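Local coordinates for anthrone oxidase-like protein (Streptomyces ambofaciens, PDB 5F9P), which acts as a C-C bond-cleaving oxygenase, probably of monooxygenase type, in the oxidative ring-B opening of atypical angucycline biosynthesis, at residues K8-L13 with L95-V100; K33-A38 with V223-S228; V124-P129 with P216-Y221; R156-L161 with V174-Q179. All blocks are in the same frame, centred on the assembly; numbering follows the deposited sequence.

Contact 1 of 4, residues K8-L13 with L95-V100; sequences KHLTVL and LMQNEV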
loop_
_atom_site.group_PDB
_atom_site.type_symbol
_atom_site.label_atom_id
_atom_site.label_comp_id
_atom_site.label_asym_id
_atom_site.label_seq_id
_atom_site.Cartn_x
_atom_site.Cartn_y
_atom_site.Cartn_z
ATOM N N LYS A 8 8.698 -13.556 4.325
ATOM C CA LYS A 8 8.266 -14.780 3.662
ATOM C C LYS A 8 6.746 -14.904 3.669
ATOM O O LYS A 8 6.182 -15.801 3.045
ATOM C CB LYS A 8 8.902 -16.009 4.315
ATOM C CG LYS A 8 10.382 -16.193 3.984
ATOM C CD LYS A 8 10.850 -17.641 4.204
ATOM C CE LYS A 8 10.743 -18.068 5.666
ATOM N NZ LYS A 8 11.218 -19.469 5.914
ATOM N N HIS A 9 6.086 -13.992 4.376
ATOM C CA HIS A 9 4.638 -13.980 4.447
ATOM C C HIS A 9 4.028 -13.205 3.266
ATOM O O HIS A 9 4.742 -12.644 2.431
ATOM C CB HIS A 9 4.201 -13.365 5.773
ATOM C CG HIS A 9 4.773 -12.005 6.009
ATOM N ND1 HIS A 9 5.913 -11.798 6.752
ATOM C CD2 HIS A 9 4.381 -10.785 5.568
ATOM C CE1 HIS A 9 6.188 -10.504 6.776
ATOM N NE2 HIS A 9 5.271 -9.867 6.069
ATOM N N LEU A 10 2.703 -13.183 3.214
ATOM C CA LEU A 10 1.968 -12.555 2.131
ATOM C C LEU A 10 1.630 -11.113 2.492
ATOM O O LEU A 10 1.142 -10.831 3.599
ATOM C CB LEU A 10 0.688 -13.355 1.863
ATOM C CG LEU A 10 -0.243 -12.850 0.771
ATOM C CD1 LEU A 10 0.429 -12.975 -0.589
ATOM C CD2 LEU A 10 -1.550 -13.616 0.802
ATOM N N THR A 11 1.902 -10.192 1.571
ATOM C CA THR A 11 1.560 -8.795 1.793
ATOM C C THR A 11 0.300 -8.424 1.021
ATOM O O THR A 11 0.275 -8.456 -0.210
ATOM C CB THR A 11 2.722 -7.850 1.421
ATOM O OG1 THR A 11 3.834 -8.107 2.284
ATOM C CG2 THR A 11 2.288 -6.405 1.599
ATOM N N VAL A 12 -0.746 -8.060 1.752
ATOM C CA VAL A 12 -2.033 -7.778 1.145
ATOM C C VAL A 12 -2.362 -6.289 1.255
ATOM O O VAL A 12 -2.344 -5.718 2.351
ATOM C CB VAL A 12 -3.158 -8.626 1.796
ATOM C CG1 VAL A 12 -4.529 -8.197 1.293
ATOM C CG2 VAL A 12 -2.929 -10.112 1.513
ATOM N N LEU A 13 -2.632 -5.661 0.112
ATOM C CA LEU A 13 -3.094 -4.275 0.090
ATOM C C LEU A 13 -4.520 -4.181 -0.417
ATOM O O LEU A 13 -4.818 -4.550 -1.555
ATOM C CB LEU A 13 -2.172 -3.388 -0.741
ATOM C CG LEU A 13 -0.875 -2.957 -0.046
ATOM C CD1 LEU A 13 -0.042 -4.158 0.405
ATOM C CD2 LEU A 13 -0.068 -2.069 -0.960
ATOM N N LEU A 95 -8.409 -5.794 -4.007
ATOM C CA LEU A 95 -7.765 -6.515 -2.922
ATOM C C LEU A 95 -6.596 -7.256 -3.527
ATOM O O LEU A 95 -6.781 -8.247 -4.251
ATOM C CB LEU A 95 -8.734 -7.500 -2.258
ATOM C CG LEU A 95 -10.162 -7.050 -1.950
ATOM C CD1 LEU A 95 -10.950 -8.242 -1.415
ATOM C CD2 LEU A 95 -10.218 -5.886 -0.962
HETATM N N MSE A 96 -5.392 -6.779 -3.225
HETATM C CA MSE A 96 -4.212 -7.179 -3.976
HETATM C C MSE A 96 -3.218 -7.979 -3.145
HETATM O O MSE A 96 -2.798 -7.542 -2.080
HETATM C CB MSE A 96 -3.535 -5.935 -4.549
HETATM C CG MSE A 96 -4.343 -5.233 -5.643
HETATM SE SE MSE A 96 -3.610 -3.471 -6.043
HETATM C CE MSE A 96 -4.054 -2.603 -4.331
ATOM N N GLN A 97 -2.829 -9.149 -3.645
ATOM C CA GLN A 97 -1.876 -9.992 -2.936
ATOM C C GLN A 97 -0.497 -9.835 -3.558
ATOM O O GLN A 97 -0.347 -9.933 -4.776
ATOM C CB GLN A 97 -2.327 -11.459 -2.971
ATOM C CG GLN A 97 -3.767 -11.657 -2.500
ATOM C CD GLN A 97 -4.251 -13.094 -2.660
ATOM O OE1 GLN A 97 -3.482 -14.034 -2.503
ATOM N NE2 GLN A 97 -5.528 -13.262 -2.976
ATOM N N ASN A 98 0.509 -9.603 -2.719
ATOM C CA ASN A 98 1.838 -9.243 -3.186
ATOM C C ASN A 98 2.938 -9.926 -2.415
ATOM O O ASN A 98 2.730 -10.427 -1.309
ATOM C CB ASN A 98 2.067 -7.735 -3.006
ATOM C CG ASN A 98 0.870 -6.920 -3.402
ATOM O OD1 ASN A 98 0.727 -6.528 -4.560
ATOM N ND2 ASN A 98 -0.018 -6.675 -2.445
ATOM N N GLU A 99 4.130 -9.906 -2.994
ATOM C CA GLU A 99 5.334 -10.203 -2.244
ATOM C C GLU A 99 6.217 -8.967 -2.301
ATOM O O GLU A 99 6.114 -8.159 -3.228
ATOM C CB GLU A 99 6.053 -11.429 -2.802
ATOM C CG GLU A 99 6.647 -11.244 -4.168
ATOM C CD GLU A 99 7.199 -12.555 -4.736
ATOM O OE1 GLU A 99 7.830 -12.521 -5.813
ATOM O OE2 GLU A 99 6.997 -13.619 -4.104
ATOM N N VAL A 100 7.055 -8.797 -1.288
ATOM C CA VAL A 100 7.923 -7.637 -1.227
ATOM C C VAL A 100 9.107 -7.894 -2.144
ATOM O O VAL A 100 9.778 -8.911 -2.010
ATOM C CB VAL A 100 8.408 -7.383 0.215
ATOM C CG1 VAL A 100 9.437 -6.241 0.238
ATOM C CG2 VAL A 100 7.218 -7.065 1.117
#

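Contact 2 of 4, residues K33-A38 with V223-S228; sequences KIVDAA and VVHTRS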
loop_
_atom_site.group_PDB
_atom_site.type_symbol
_atom_site.label_atom_id
_atom_site.label_comp_id
_atom_site.label_asym_id
_atom_site.label_seq_id
_atom_site.Cartn_x
_atom_site.Cartn_y
_atom_site.Cartn_z
ATOM N N LYS A 33 -13.104 -1.125 12.557
ATOM C CA LYS A 33 -13.862 -2.143 13.284
ATOM C C LYS A 33 -13.313 -3.534 12.998
ATOM O O LYS A 33 -13.117 -4.329 13.912
ATOM C CB LYS A 33 -15.330 -2.123 12.875
ATOM C CG LYS A 33 -16.134 -0.941 13.363
ATOM C CD LYS A 33 -17.565 -1.086 12.825
ATOM C CE LYS A 33 -18.443 0.087 13.204
ATOM N NZ LYS A 33 -19.861 -0.217 12.863
ATOM N N ILE A 34 -13.070 -3.820 11.718
ATOM C CA ILE A 34 -12.527 -5.116 11.302
ATOM C C ILE A 34 -11.105 -5.365 11.872
ATOM O O ILE A 34 -10.797 -6.444 12.389
ATOM C CB ILE A 34 -12.550 -5.239 9.755
ATOM C CG1 ILE A 34 -14.001 -5.237 9.254
ATOM C CG2 ILE A 34 -11.818 -6.506 9.290
ATOM C CD1 ILE A 34 -14.153 -4.952 7.754
ATOM N N VAL A 35 -10.250 -4.356 11.793
ATOM C CA VAL A 35 -8.922 -4.459 12.386
ATOM C C VAL A 35 -8.995 -4.744 13.892
ATOM O O VAL A 35 -8.312 -5.626 14.392
ATOM C CB VAL A 35 -8.083 -3.173 12.127
ATOM C CG1 VAL A 35 -6.799 -3.165 12.967
ATOM C CG2 VAL A 35 -7.774 -3.037 10.645
ATOM N N ASP A 36 -9.830 -3.997 14.601
ATOM C CA ASP A 36 -9.877 -4.082 16.053
ATOM C C ASP A 36 -10.409 -5.428 16.534
ATOM O O ASP A 36 -10.045 -5.896 17.614
ATOM C CB ASP A 36 -10.699 -2.925 16.628
ATOM C CG ASP A 36 -10.007 -1.580 16.463
ATOM O OD1 ASP A 36 -8.788 -1.562 16.158
ATOM O OD2 ASP A 36 -10.673 -0.540 16.661
ATOM N N ALA A 37 -11.253 -6.055 15.718
ATOM C CA ALA A 37 -11.807 -7.371 16.042
ATOM C C ALA A 37 -11.006 -8.531 15.442
ATOM O O ALA A 37 -11.287 -9.686 15.737
ATOM C CB ALA A 37 -13.278 -7.457 15.596
ATOM N N ALA A 38 -10.001 -8.222 14.624
ATOM C CA ALA A 38 -9.245 -9.247 13.908
ATOM C C ALA A 38 -8.572 -10.279 14.812
ATOM O O ALA A 38 -7.706 -9.929 15.627
ATOM C CB ALA A 38 -8.203 -8.600 12.994
ATOM N N VAL A 223 -1.257 7.666 7.612
ATOM C CA VAL A 223 -1.554 6.427 8.330
ATOM C C VAL A 223 -2.338 6.805 9.572
ATOM O O VAL A 223 -1.891 7.652 10.332
ATOM C CB VAL A 223 -0.294 5.656 8.753
ATOM C CG1 VAL A 223 -0.682 4.478 9.674
ATOM C CG2 VAL A 223 0.467 5.159 7.526
ATOM N N VAL A 224 -3.499 6.186 9.774
ATOM C CA VAL A 224 -4.376 6.596 10.872
ATOM C C VAL A 224 -4.617 5.518 11.928
ATOM O O VAL A 224 -5.151 5.812 12.985
ATOM C CB VAL A 224 -5.744 7.137 10.353
ATOM C CG1 VAL A 224 -5.547 8.413 9.500
ATOM C CG2 VAL A 224 -6.493 6.061 9.572
ATOM N N HIS A 225 -4.221 4.277 11.654
ATOM C CA HIS A 225 -4.510 3.186 12.581
ATOM C C HIS A 225 -3.688 1.961 12.214
ATOM O O HIS A 225 -3.550 1.614 11.035
ATOM C CB HIS A 225 -6.016 2.863 12.559
ATOM C CG HIS A 225 -6.486 1.992 13.689
ATOM N ND1 HIS A 225 -6.752 2.484 14.950
ATOM C CD2 HIS A 225 -6.789 0.669 13.733
ATOM C CE1 HIS A 225 -7.173 1.501 15.728
ATOM N NE2 HIS A 225 -7.210 0.388 15.012
ATOM N N THR A 226 -3.122 1.323 13.228
ATOM C CA THR A 226 -2.413 0.059 13.042
ATOM C C THR A 226 -2.621 -0.840 14.254
ATOM O O THR A 226 -2.727 -0.352 15.390
ATOM C CB THR A 226 -0.898 0.276 12.867
ATOM O OG1 THR A 226 -0.291 -0.939 12.416
ATOM C CG2 THR A 226 -0.264 0.675 14.182
ATOM N N ARG A 227 -2.664 -2.149 14.000
ATOM C CA ARG A 227 -2.822 -3.165 15.031
ATOM C C ARG A 227 -2.161 -4.475 14.593
ATOM O O ARG A 227 -2.218 -4.821 13.412
ATOM C CB ARG A 227 -4.313 -3.422 15.297
ATOM C CG ARG A 227 -4.546 -4.239 16.549
ATOM C CD ARG A 227 -6.011 -4.542 16.857
ATOM N NE ARG A 227 -6.041 -5.622 17.839
ATOM C CZ ARG A 227 -6.509 -6.847 17.628
ATOM N NH1 ARG A 227 -7.094 -7.162 16.482
ATOM N NH2 ARG A 227 -6.433 -7.754 18.602
ATOM N N SER A 228 -1.553 -5.207 15.534
ATOM C CA SER A 228 -0.943 -6.511 15.229
ATOM C C SER A 228 -1.656 -7.661 15.929
ATOM O O SER A 228 -2.424 -7.440 16.872
ATOM C CB SER A 228 0.543 -6.528 15.628
ATOM O OG SER A 228 1.277 -5.563 14.899
#

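Contact 3 of 4, residues V124-P129 with P216-Y221; sequences VFTVFP and PYSNTY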
loop_
_atom_site.group_PDB
_atom_site.type_symbol
_atom_site.label_atom_id
_atom_site.label_comp_id
_atom_site.label_asym_id
_atom_site.label_seq_id
_atom_site.Cartn_x
_atom_site.Cartn_y
_atom_site.Cartn_z
ATOM N N VAL A 124 3.034 7.725 -0.011
ATOM C CA VAL A 124 2.774 7.883 -1.441
ATOM C C VAL A 124 2.658 6.510 -2.115
ATOM O O VAL A 124 3.536 5.663 -1.975
ATOM C CB VAL A 124 3.890 8.735 -2.095
ATOM C CG1 VAL A 124 3.650 8.917 -3.599
ATOM C CG2 VAL A 124 3.980 10.079 -1.398
ATOM N N PHE A 125 1.563 6.301 -2.839
ATOM C CA PHE A 125 1.192 4.981 -3.340
ATOM C C PHE A 125 0.841 5.013 -4.832
ATOM O O PHE A 125 0.123 5.903 -5.290
ATOM C CB PHE A 125 -0.009 4.466 -2.534
ATOM C CG PHE A 125 -0.584 3.185 -3.039
ATOM C CD1 PHE A 125 0.057 1.981 -2.802
ATOM C CD2 PHE A 125 -1.776 3.179 -3.742
ATOM C CE1 PHE A 125 -0.481 0.798 -3.261
ATOM C CE2 PHE A 125 -2.314 2.005 -4.197
ATOM C CZ PHE A 125 -1.664 0.805 -3.964
ATOM N N THR A 126 1.360 4.040 -5.579
ATOM C CA THR A 126 0.997 3.852 -6.978
ATOM C C THR A 126 0.955 2.371 -7.299
ATOM O O THR A 126 1.885 1.632 -6.977
ATOM C CB THR A 126 2.007 4.517 -7.953
ATOM O OG1 THR A 126 2.105 5.916 -7.669
ATOM C CG2 THR A 126 1.542 4.337 -9.398
ATOM N N VAL A 127 -0.124 1.939 -7.935
ATOM C CA VAL A 127 -0.178 0.590 -8.488
ATOM C C VAL A 127 -0.111 0.714 -10.001
ATOM O O VAL A 127 -0.944 1.406 -10.610
ATOM C CB VAL A 127 -1.450 -0.173 -8.061
ATOM C CG1 VAL A 127 -2.676 0.685 -8.249
ATOM C CG2 VAL A 127 -1.581 -1.478 -8.847
ATOM N N PHE A 128 0.902 0.078 -10.595
ATOM C CA PHE A 128 1.107 0.118 -12.047
ATOM C C PHE A 128 0.670 -1.193 -12.671
ATOM O O PHE A 128 1.243 -2.247 -12.366
ATOM C CB PHE A 128 2.586 0.275 -12.415
ATOM C CG PHE A 128 3.292 1.444 -11.759
ATOM C CD1 PHE A 128 3.826 1.326 -10.493
ATOM C CD2 PHE A 128 3.485 2.628 -12.450
ATOM C CE1 PHE A 128 4.504 2.385 -9.899
ATOM C CE2 PHE A 128 4.157 3.685 -11.869
ATOM C CZ PHE A 128 4.678 3.564 -10.590
ATOM N N PRO A 129 -0.339 -1.151 -13.553
ATOM C CA PRO A 129 -0.546 -2.345 -14.379
ATOM C C PRO A 129 0.612 -2.404 -15.376
ATOM O O PRO A 129 0.971 -1.374 -15.947
ATOM C CB PRO A 129 -1.877 -2.061 -15.094
ATOM C CG PRO A 129 -1.978 -0.581 -15.124
ATOM C CD PRO A 129 -1.271 -0.063 -13.890
ATOM N N PRO A 216 -2.214 3.840 -14.473
ATOM C CA PRO A 216 -1.829 3.538 -13.087
ATOM C C PRO A 216 -2.767 4.264 -12.123
ATOM O O PRO A 216 -3.410 5.244 -12.523
ATOM C CB PRO A 216 -0.406 4.103 -12.980
ATOM C CG PRO A 216 0.065 4.283 -14.434
ATOM C CD PRO A 216 -1.178 4.600 -15.196
ATOM N N TYR A 217 -2.871 3.778 -10.891
ATOM C CA TYR A 217 -3.612 4.494 -9.858
ATOM C C TYR A 217 -2.631 4.975 -8.801
ATOM O O TYR A 217 -1.874 4.185 -8.227
ATOM C CB TYR A 217 -4.703 3.629 -9.203
ATOM C CG TYR A 217 -5.382 4.339 -8.030
ATOM C CD1 TYR A 217 -6.526 5.105 -8.223
ATOM C CD2 TYR A 217 -4.842 4.286 -6.750
ATOM C CE1 TYR A 217 -7.128 5.768 -7.172
ATOM C CE2 TYR A 217 -5.430 4.943 -5.689
ATOM C CZ TYR A 217 -6.579 5.680 -5.906
ATOM O OH TYR A 217 -7.178 6.341 -4.866
ATOM N N SER A 218 -2.630 6.275 -8.544
ATOM C CA SER A 218 -1.798 6.786 -7.471
ATOM C C SER A 218 -2.617 7.620 -6.496
ATOM O O SER A 218 -3.673 8.173 -6.847
ATOM C CB SER A 218 -0.595 7.559 -8.027
ATOM O OG SER A 218 -1.018 8.727 -8.675
ATOM N N ASN A 219 -2.156 7.673 -5.255
ATOM C CA ASN A 219 -2.800 8.508 -4.243
ATOM C C ASN A 219 -1.812 8.690 -3.108
ATOM O O ASN A 219 -0.779 8.008 -3.063
ATOM C CB ASN A 219 -4.131 7.897 -3.763
ATOM C CG ASN A 219 -5.038 8.921 -3.027
ATOM O OD1 ASN A 219 -4.748 10.117 -2.992
ATOM N ND2 ASN A 219 -6.137 8.437 -2.448
ATOM N N THR A 220 -2.105 9.623 -2.213
ATOM C CA THR A 220 -1.244 9.856 -1.065
ATOM C C THR A 220 -2.094 9.647 0.174
ATOM O O THR A 220 -3.318 9.723 0.096
ATOM C CB THR A 220 -0.665 11.276 -1.070
ATOM O OG1 THR A 220 -1.742 12.220 -1.123
ATOM C CG2 THR A 220 0.246 11.483 -2.295
ATOM N N TYR A 221 -1.460 9.384 1.312
ATOM C CA TYR A 221 -2.209 8.947 2.496
ATOM C C TYR A 221 -1.563 9.413 3.786
ATOM O O TYR A 221 -0.356 9.645 3.843
ATOM C CB TYR A 221 -2.274 7.413 2.565
ATOM C CG TYR A 221 -2.979 6.751 1.416
ATOM C CD1 TYR A 221 -4.357 6.557 1.434
ATOM C CD2 TYR A 221 -2.269 6.326 0.302
ATOM C CE1 TYR A 221 -5.001 5.957 0.364
ATOM C CE2 TYR A 221 -2.904 5.730 -0.778
ATOM C CZ TYR A 221 -4.263 5.541 -0.742
ATOM O OH TYR A 221 -4.894 4.942 -1.820
#

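Contact 4 of 4, residues R156-L161 with V174-Q179; sequences RAHVVL and VISYSQ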
loop_
_atom_site.group_PDB
_atom_site.type_symbol
_atom_site.label_atom_id
_atom_site.label_comp_id
_atom_site.label_asym_id
_atom_site.label_seq_id
_atom_site.Cartn_x
_atom_site.Cartn_y
_atom_site.Cartn_z
ATOM N N ARG A 156 12.119 9.156 3.047
ATOM C CA ARG A 156 12.379 8.256 4.175
ATOM C C ARG A 156 12.584 6.801 3.777
ATOM O O ARG A 156 13.516 6.147 4.260
ATOM C CB ARG A 156 11.254 8.342 5.208
ATOM C CG ARG A 156 11.137 9.703 5.870
ATOM C CD ARG A 156 9.986 9.710 6.880
ATOM N NE ARG A 156 9.952 10.967 7.613
ATOM C CZ ARG A 156 9.106 11.235 8.596
ATOM N NH1 ARG A 156 8.199 10.328 8.962
ATOM N NH2 ARG A 156 9.168 12.412 9.204
ATOM N N ALA A 157 11.707 6.282 2.918
ATOM C CA ALA A 157 11.751 4.857 2.582
ATOM C C ALA A 157 10.928 4.504 1.351
ATOM O O ALA A 157 10.015 5.248 0.953
ATOM C CB ALA A 157 11.296 3.999 3.794
ATOM N N HIS A 158 11.260 3.368 0.746
ATOM C CA HIS A 158 10.560 2.900 -0.451
ATOM C C HIS A 158 10.411 1.393 -0.416
ATOM O O HIS A 158 11.398 0.661 -0.242
ATOM C CB HIS A 158 11.301 3.297 -1.739
ATOM C CG HIS A 158 10.511 3.044 -2.993
ATOM N ND1 HIS A 158 11.101 2.711 -4.197
ATOM C CD2 HIS A 158 9.177 3.090 -3.232
ATOM C CE1 HIS A 158 10.166 2.568 -5.122
ATOM N NE2 HIS A 158 8.991 2.791 -4.564
ATOM N N VAL A 159 9.174 0.940 -0.578
ATOM C CA VAL A 159 8.868 -0.479 -0.714
ATOM C C VAL A 159 8.347 -0.753 -2.122
ATOM O O VAL A 159 7.459 -0.038 -2.611
ATOM C CB VAL A 159 7.773 -0.912 0.297
ATOM C CG1 VAL A 159 7.482 -2.399 0.151
ATOM C CG2 VAL A 159 8.196 -0.569 1.741
ATOM N N VAL A 160 8.889 -1.774 -2.777
ATOM C CA VAL A 160 8.384 -2.171 -4.093
ATOM C C VAL A 160 7.776 -3.544 -3.963
ATOM O O VAL A 160 8.435 -4.473 -3.506
ATOM C CB VAL A 160 9.508 -2.206 -5.168
ATOM C CG1 VAL A 160 8.959 -2.657 -6.527
ATOM C CG2 VAL A 160 10.185 -0.838 -5.283
ATOM N N LEU A 161 6.517 -3.679 -4.354
ATOM C CA LEU A 161 5.841 -4.966 -4.276
ATOM C C LEU A 161 5.550 -5.531 -5.657
ATOM O O LEU A 161 5.181 -4.797 -6.587
ATOM C CB LEU A 161 4.528 -4.836 -3.506
ATOM C CG LEU A 161 4.572 -4.106 -2.162
ATOM C CD1 LEU A 161 3.161 -3.961 -1.590
ATOM C CD2 LEU A 161 5.428 -4.889 -1.217
ATOM N N VAL A 174 2.538 -4.052 -10.393
ATOM C CA VAL A 174 3.554 -3.840 -9.368
ATOM C C VAL A 174 3.160 -2.598 -8.609
ATOM O O VAL A 174 2.318 -1.824 -9.067
ATOM C CB VAL A 174 4.964 -3.658 -9.931
ATOM C CG1 VAL A 174 5.364 -4.864 -10.751
ATOM C CG2 VAL A 174 5.046 -2.388 -10.762
ATOM N N ILE A 175 3.759 -2.410 -7.442
ATOM C CA ILE A 175 3.338 -1.324 -6.573
ATOM C C ILE A 175 4.540 -0.615 -6.022
ATOM O O ILE A 175 5.543 -1.246 -5.668
ATOM C CB ILE A 175 2.474 -1.848 -5.394
ATOM C CG1 ILE A 175 1.076 -2.200 -5.895
ATOM C CG2 ILE A 175 2.413 -0.812 -4.255
ATOM C CD1 ILE A 175 0.244 -2.970 -4.893
ATOM N N SER A 176 4.433 0.709 -5.977
ATOM C CA SER A 176 5.431 1.558 -5.362
ATOM C C SER A 176 4.820 2.172 -4.104
ATOM O O SER A 176 3.781 2.829 -4.184
ATOM C CB SER A 176 5.801 2.686 -6.334
ATOM O OG SER A 176 6.677 3.603 -5.711
ATOM N N TYR A 177 5.455 1.974 -2.956
ATOM C CA TYR A 177 4.933 2.503 -1.689
ATOM C C TYR A 177 6.082 3.217 -0.982
ATOM O O TYR A 177 7.047 2.576 -0.576
ATOM C CB TYR A 177 4.392 1.344 -0.838
ATOM C CG TYR A 177 3.879 1.694 0.548
ATOM C CD1 TYR A 177 4.751 1.868 1.612
ATOM C CD2 TYR A 177 2.512 1.826 0.793
ATOM C CE1 TYR A 177 4.278 2.176 2.890
ATOM C CE2 TYR A 177 2.032 2.130 2.053
ATOM C CZ TYR A 177 2.915 2.302 3.100
ATOM O OH TYR A 177 2.426 2.603 4.359
ATOM N N SER A 178 6.003 4.543 -0.880
ATOM C CA SER A 178 7.084 5.333 -0.302
ATOM C C SER A 178 6.650 6.231 0.869
ATOM O O SER A 178 5.482 6.615 0.981
ATOM C CB SER A 178 7.815 6.155 -1.381
ATOM O OG SER A 178 6.970 7.069 -2.066
ATOM N N GLN A 179 7.612 6.555 1.731
ATOM C CA GLN A 179 7.397 7.418 2.892
ATOM C C GLN A 179 8.232 8.701 2.807
ATOM O O GLN A 179 9.412 8.662 2.441
ATOM C CB GLN A 179 7.772 6.678 4.176
ATOM C CG GLN A 179 6.979 5.407 4.418
ATOM C CD GLN A 179 7.482 4.646 5.631
ATOM O OE1 GLN A 179 8.685 4.589 5.886
ATOM N NE2 GLN A 179 6.559 4.071 6.393
#

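Contact 1 of 4, residues K8-L13 with L95-V100
T11, V12 and L13 pair with N98, Q97 and M96 (a selenomethionine) along an antiparallel seam of the eight-stranded barrel in this member of the dimeric alpha/beta-barrel clan, where strand 10-17 meets strand 92-105. T11 with N98 and L13 with M96 are the hydrogen-bonded pairs, V12 with Q97 the non-hydrogen-bonded one. T11 N gives its hydrogen to N98 O at 3.0 Å, and L13 and M96 exchange two bonds of the same kind. At V12 the backbone supplies a CA-H...O contact instead, V12 CA lying 3.3 Å from M96 O.

On the barrel-interior face, the methyl carbon M96 CE curls back to 4.1 Å from L13 CB. The other face, with V12 and Q97, is covered by L69 of helix 66-74. L10 CD2 passes 3.9 Å from Q97 OE1, an oxygen that is hydrogen-bonded to R165.

N98 grips T11 O twice. Its CG stands anti to the carbonyl carbon (chi1 -42°), on the backbone N side. T11 O accepts both N98 N, at 2.8 Å, and N98 ND2, at 2.9 Å, the side-chain ND2 standing 36° above the carbonyl plane.

Contact 2 of 4, residues K33-A38 with V223-S228
H225 and R227, on the helix-facing side of strand 217-228, reach across to V35 and D36 in the last turn of helix 21-37 and to A38 just beyond it. The polar contacts come first. H225 NE2 donates to D36 OD1 over 2.8 Å in a His-carboxylate hydrogen bond. The oxygen is met on its syn side with the donor 17° out of the carboxylate plane, and carboxylate and imidazole are turned 60° against each other. D36 OD2 is held separately by A235 N, in a C-terminal tail that is probably vector-derived.

The second polar group is the arginine, which serves the helix end. With CG anti to the backbone N (chi1 -168°) and the chain extended as far as NE, R227 brings NH1 between two carbonyls. It donates to V35 O at 2.9 Å and to A38 O at 3.0 Å, the latter in the guanidinium plane and on a lone pair. V35 O also takes the backbone A38 N, while D36 O lies over one guanidinium face. A positive group at a helix C-terminus would be expected to suit the helix dipole. R227 NE is hydrogen-bonded to E231 O.

Apolar contact is carried mainly by V35: its CG1 sits 3.4 Å from R227 CB and 3.9 Å from H225 CD2, at the imidazole edge.

The strand is bulged here, V224 and H225 both facing V48 of strand 43-51. In that same strand S46 touches V35 and W43 touches R227, while I34 on the helix packs against T82 and F86 of helix 76-88.

Contact 3 of 4, residues V124-P129 with P216-Y221
F125 and V127 pair with N219 and Y217 as the hydrogen-bonded positions of two almost exactly antiparallel strands, and their side chains make the tight half of this contact. F125 CB comes to 3.6 Å from Y221 CE2, at the edge of the tyrosine ring. Y217 turns a ring edge toward F125, CD2 to CE2 being 4.3 Å. V127 CG1, placed between the backbone N and the carbonyl carbon (chi1 48°), rests 3.7 Å from Y217 CB. Strand 10-17 completes this face, with L13 against F125 and L15 against Y217 and Y221. The end of N219 leads away, its ND2 bonded to S54 O. In the backbone, F125 N meets N219 O at 2.9 Å, nearly along the C=O axis, and F125 O takes N219 N, with S218 CA adding a CA-H...O contact at 3.0 Å.

On the opposite face the solvent side is confined to exposed S218 and partly exposed T126 and P216. S218 CB is 3.2 Å from T126 OG1. P216 CB lies alongside T126 CG2 at 4.1 Å and nears the F128 ring obliquely. The other end is buried: V124 and T220 lie side by side, both touching W186 of helix 183-190, and T220 OG1 is bonded to Y122 OH.

A largely apolar face turned into the barrel and a mixed face partly covered by a helix fit the antiparallel barrel of the dimeric alpha+beta-barrel clan, to which the antibiotic biosynthesis monooxygenase family belongs.

Contact 4 of 4, residues R156-L161 with V174-Q179
H158 and S176 both send their first side-chain bond anti to the backbone N (chi1 -170° for CG and 174° for OG). Although they belong to successive non-hydrogen-bonded pairs, H158 with S178 and V160 with S176, with V159-Y177 between, H158 NE2 and S176 OG meet diagonally at 2.7 Å. Either may be the donor in that hydrogen bond. The imidazole presents an edge, its CD2 also lying 3.4 Å from Y177 O. S178 CB comes near the ring obliquely, while S178 OG turns to W180 NE1.

The two strands, 155-167 and 172-180, form an antiparallel hairpin. V159 N donates to Y177 O at 2.7 Å in a nearly straight bond (174°), and V159 O takes Y177 N in return. L161 and I175 repeat the reciprocal pattern. At the far end the register slips: R156 and A157 both face Q179 in a classic beta bulge, so Q179 O receives R156 N at 2.8 Å and A157 N only weakly.

On the barrel-interior face, L161 CB lies 4.1 Å from I175 CB, and Q179 OE1 rests 3.4 Å from A157 CB while its NE2 bonds to E114 O. Y177 OH reaches H49 NE2. R156 directs its guanidinium away, to salt bridges with D181 and D121.

S176 OG carries a second partner, O1 of a glycerol probably from the crystallisation liquor. The hydroxyl thus bridges H158 NE2 and the glycerol, and the buried imidazole edge and this one hydroxyl form a small polar site beside the apolar V160 and F128.

Overall arrangement
Contacts 1, 3 and 4 belong to one closed barrel, and their inward residues meet in its core: L13 CD2 of contact 1 lies 3.7 Å from F125 CE1 of contact 3, and L13 CD1 lies 3.8 Å from L161 CD1 of contact 4. Contacts 3 and 4, centres about 10 Å apart, use adjacent strands, 122-130 and 172-180, F128 N probably bonding V174 O at 2.8 Å. Contact 2 is the outlier, its centre about 22 Å from that of contact 3, with which it shares strand 217-228. The glycerol sits about 3 Å from the S176 side chain and about 5 Å from that of F128, near contacts 4 and 3, but marks no established active site.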